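Local coordinates for protein epidermin leader peptide processing serine protease EpiP (Staphylococcus aureus subsp. aureus, PDB 3QFH) that is a subtilisin-like serine endopeptidase that probably cleaves the leader peptide from the precursor of the lantibiotic epidermin, at residues V314-T319 / I338-G343; I126-T131 / V230-V235. All coordinates share one frame; numbering follows the deposited sequence.

In the fold
Both contacts are parallel strand pairs in the central seven-stranded sheet of the subtilisin-like domain, their centres 15 Å apart and their nearest atoms about 7 Å apart. Interaction 2 comes first along the chain and pairs 126-130 with 230-233 in the middle of the sheet. Interaction 1 follows and joins 314-319 to the edge strand 338-341. Strand 273-277 lies between the two pairs, bonded to 314-319. Helix 382-400 packs against one face of both, under Val316 and Ala340 in interaction 1 and under Val230 and Asn232 in interaction 2. It carries Ser383, the probable nucleophile, while interaction 2 holds Asp130, so sheet and helix supply two of the presumed catalytic triad; His177, the third, begins helix 177-186.

Interaction 1. Residues V314-T319 / I338-G343; sequences VTVGST and IAAPGG
The edge strand bonds both backbone polar atoms of Gly317: its N donates to Ile338 O at 2.8 Å, and its O accepts from Ala340 N at 3.0 Å. The parallel ladder starts with a weak bond from Ile338 N to Thr315 O and continues past Gly317 with Thr319 N to Ala340 O at 2.9 Å. Past the end of strand 338-341, Gly342 N (2.9 Å) and Gly343 N (3.1 Å) both donate to Thr319 O, which so holds the turn leaving Pro341. Thr319 OG1, set between the backbone N and the carbonyl carbon (chi1 56°), lies over Pro341 N, which has no proton to give; Thr319 OG1 hydrogen-bonds Glu432 OE2 instead. Ser318 OG comes within 3.0 Å of Gly342 CA, but its partner is Ser326 OG. On the face of Val316 and Ile338 the two side chains lie alongside, CG2 to CG2 at 3.8 Å, toward helices 382-400 and 406-416. On the other face Thr319 CG2 meets Ala339 CB at 3.6 Å. The pair is thus held chiefly by main-chain bonds, while the buried hydroxyls of Ser318 and Thr319 find partners beyond it and tie this edge of the sheet to neighbouring loops.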
# COMPACT_ATOMS: atom_id res chain seq x y z
N VAL A 314 -2.13 7.15 6.36
CA VAL A 314 -3.43 7.62 5.91
C VAL A 314 -4.14 6.30 5.50
O VAL A 314 -3.70 5.64 4.55
CB VAL A 314 -3.31 8.56 4.72
CG1 VAL A 314 -4.71 8.85 4.12
CG2 VAL A 314 -2.61 9.84 5.13
N THR A 315 -5.20 5.92 6.22
CA THR A 315 -5.91 4.66 5.98
C THR A 315 -7.12 4.91 5.12
O THR A 315 -8.02 5.68 5.50
CB THR A 315 -6.39 4.05 7.29
OG1 THR A 315 -5.30 3.95 8.19
CG2 THR A 315 -7.02 2.64 7.09
N VAL A 316 -7.18 4.23 3.98
CA VAL A 316 -8.22 4.48 2.99
C VAL A 316 -9.21 3.33 2.91
O VAL A 316 -8.82 2.19 2.64
CB VAL A 316 -7.59 4.70 1.60
CG1 VAL A 316 -8.62 5.03 0.56
CG2 VAL A 316 -6.49 5.81 1.69
N GLY A 317 -10.47 3.62 3.18
CA GLY A 317 -11.53 2.63 3.00
C GLY A 317 -12.11 2.76 1.58
O GLY A 317 -11.87 3.74 0.87
N SER A 318 -12.90 1.79 1.17
CA SER A 318 -13.48 1.78 -0.18
C SER A 318 -15.00 1.99 -0.20
O SER A 318 -15.73 1.44 0.64
CB SER A 318 -13.13 0.44 -0.85
OG SER A 318 -13.95 0.15 -1.97
N THR A 319 -15.47 2.78 -1.17
CA THR A 319 -16.88 3.05 -1.40
C THR A 319 -17.36 2.41 -2.73
O THR A 319 -16.58 2.16 -3.65
CB THR A 319 -17.18 4.59 -1.43
OG1 THR A 319 -16.37 5.22 -2.42
CG2 THR A 319 -16.91 5.26 -0.08
N ILE A 338 -10.28 8.24 5.49
CA ILE A 338 -10.89 8.70 4.28
C ILE A 338 -11.36 7.50 3.45
O ILE A 338 -10.94 6.38 3.67
CB ILE A 338 -9.84 9.51 3.47
CG1 ILE A 338 -10.46 10.25 2.28
CG2 ILE A 338 -8.72 8.61 3.00
CD1 ILE A 338 -9.55 11.33 1.69
N ALA A 339 -12.23 7.74 2.49
CA ALA A 339 -12.70 6.70 1.61
C ALA A 339 -12.62 7.16 0.15
O ALA A 339 -12.77 8.34 -0.16
CB ALA A 339 -14.12 6.32 1.97
N ALA A 340 -12.36 6.22 -0.76
CA ALA A 340 -12.37 6.52 -2.19
C ALA A 340 -13.07 5.32 -2.85
O ALA A 340 -13.16 4.25 -2.24
CB ALA A 340 -10.96 6.71 -2.72
N PRO A 341 -13.60 5.49 -4.08
CA PRO A 341 -14.29 4.39 -4.79
C PRO A 341 -13.40 3.17 -5.07
O PRO A 341 -12.32 3.28 -5.68
CB PRO A 341 -14.70 5.03 -6.11
CG PRO A 341 -14.79 6.50 -5.80
CD PRO A 341 -13.67 6.75 -4.85
N GLY A 342 -13.84 2.02 -4.57
CA GLY A 342 -13.13 0.79 -4.79
C GLY A 342 -14.01 -0.32 -5.34
O GLY A 342 -13.52 -1.38 -5.64
N GLY A 343 -15.32 -0.07 -5.42
CA GLY A 343 -16.24 -1.01 -6.00
C GLY A 343 -17.09 -1.82 -5.06
O GLY A 343 -17.14 -1.56 -3.88

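Interaction 2. Residues I126-T131 / V230-V235; sequences IAIIDT and VINISV
The central parallel sheet of the subtilisin-like fold has this strand pair in its middle, and Asp130, at the end of the first strand, belongs to a probable Ser-His-Asp triad with His177 and Ser383. Ala127 anchors the pairing: its N donates to Val230 O and its O accepts from Asn232 N, both at 2.7 Å. Ile129 N then reaches Asn232 O at 3.0 Å. One face carries Ala127, Ile129, Ile231 and Ile233; on this face, where Ala127, Ile129 and Ile233 meet helix 213-225, Ile129 CG1, anti to the carbonyl carbon (chi1 -60°), carries CD1 to the CG2 branch of Ile231 at 3.5 Å. The Ile129 side chain runs beside that of Ile233, pointing the same way. Past Ile129 the backbones spread apart and a water spans the gap, accepting from Ser234 N at 2.9 Å. That water lies 2.8 Å from Ile129 O and 2.8 Å from Asp130 OD2, with more acceptors around it than it has protons. Asp130 OD1 bonds His177 ND1 and, through its anti lone pair, takes Thr131 N at 2.8 Å, which would help fix the carboxylate's rotation.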
# COMPACT_ATOMS: atom_id res chain seq x y z
N ILE A 126 5.06 9.61 -6.97
CA ILE A 126 4.27 8.69 -6.21
C ILE A 126 4.98 7.31 -6.23
O ILE A 126 5.29 6.79 -7.30
CB ILE A 126 2.86 8.55 -6.78
CG1 ILE A 126 2.18 9.92 -6.90
CG2 ILE A 126 2.01 7.60 -5.92
CD1 ILE A 126 0.91 9.88 -7.67
N ALA A 127 5.26 6.77 -5.06
CA ALA A 127 5.87 5.47 -4.97
C ALA A 127 4.76 4.49 -4.75
O ALA A 127 3.79 4.76 -4.01
CB ALA A 127 6.88 5.40 -3.82
N ILE A 128 4.84 3.37 -5.44
CA ILE A 128 3.84 2.31 -5.30
C ILE A 128 4.60 1.07 -4.90
O ILE A 128 5.53 0.66 -5.58
CB ILE A 128 3.04 2.08 -6.61
CG1 ILE A 128 2.40 3.39 -7.09
CG2 ILE A 128 1.94 1.01 -6.41
CD1 ILE A 128 1.79 3.30 -8.49
N ILE A 129 4.22 0.48 -3.78
CA ILE A 129 4.84 -0.73 -3.30
C ILE A 129 3.85 -1.84 -3.63
O ILE A 129 2.79 -1.91 -3.05
CB ILE A 129 5.14 -0.62 -1.81
CG1 ILE A 129 6.10 0.56 -1.59
CG2 ILE A 129 5.73 -1.93 -1.28
CD1 ILE A 129 6.38 0.88 -0.15
N ASP A 130 4.18 -2.69 -4.61
CA ASP A 130 3.21 -3.69 -5.04
C ASP A 130 3.89 -4.84 -5.82
O ASP A 130 5.10 -5.11 -5.63
CB ASP A 130 2.12 -2.99 -5.88
CG ASP A 130 0.73 -3.59 -5.66
OD1 ASP A 130 0.49 -4.76 -6.05
OD2 ASP A 130 -0.12 -2.87 -5.11
N THR A 131 3.15 -5.48 -6.72
CA THR A 131 3.66 -6.66 -7.41
C THR A 131 4.58 -6.38 -8.61
O THR A 131 5.19 -7.29 -9.14
CB THR A 131 2.49 -7.62 -7.85
OG1 THR A 131 1.71 -7.01 -8.87
CG2 THR A 131 1.57 -7.96 -6.66
N VAL A 230 4.92 10.66 -1.71
CA VAL A 230 3.70 9.88 -1.45
C VAL A 230 4.04 8.41 -1.70
O VAL A 230 4.55 8.06 -2.75
CB VAL A 230 2.51 10.32 -2.33
CG1 VAL A 230 1.26 9.45 -2.05
CG2 VAL A 230 2.21 11.81 -2.12
N ILE A 231 3.73 7.55 -0.73
CA ILE A 231 4.04 6.13 -0.80
C ILE A 231 2.75 5.36 -0.63
O ILE A 231 2.11 5.45 0.43
CB ILE A 231 5.04 5.72 0.31
CG1 ILE A 231 6.34 6.53 0.22
CG2 ILE A 231 5.34 4.21 0.21
CD1 ILE A 231 7.37 6.28 1.37
N ASN A 232 2.36 4.62 -1.67
CA ASN A 232 1.10 3.86 -1.69
C ASN A 232 1.33 2.40 -1.35
O ASN A 232 2.09 1.71 -2.04
CB ASN A 232 0.47 3.99 -3.09
CG ASN A 232 -0.90 3.39 -3.18
OD1 ASN A 232 -1.91 4.10 -3.01
ND2 ASN A 232 -0.98 2.09 -3.42
N ILE A 233 0.68 1.93 -0.30
CA ILE A 233 0.78 0.52 0.13
C ILE A 233 -0.61 -0.10 0.07
O ILE A 233 -1.48 0.19 0.89
CB ILE A 233 1.37 0.38 1.54
CG1 ILE A 233 2.63 1.23 1.68
CG2 ILE A 233 1.73 -1.07 1.82
CD1 ILE A 233 3.21 1.20 3.09
N SER A 234 -0.82 -0.93 -0.94
CA SER A 234 -2.10 -1.59 -1.11
C SER A 234 -2.11 -2.95 -0.37
O SER A 234 -3.17 -3.52 -0.13
CB SER A 234 -2.45 -1.69 -2.61
OG SER A 234 -2.81 -0.38 -3.16
N VAL A 235 -0.94 -3.43 0.06
CA VAL A 235 -0.85 -4.72 0.78
C VAL A 235 -1.15 -4.59 2.27
O VAL A 235 -0.67 -3.68 2.95
CB VAL A 235 0.56 -5.40 0.65
CG1 VAL A 235 1.65 -4.57 1.33
CG2 VAL A 235 0.53 -6.80 1.27
O HOH W 1 0.34 -0.58 -3.57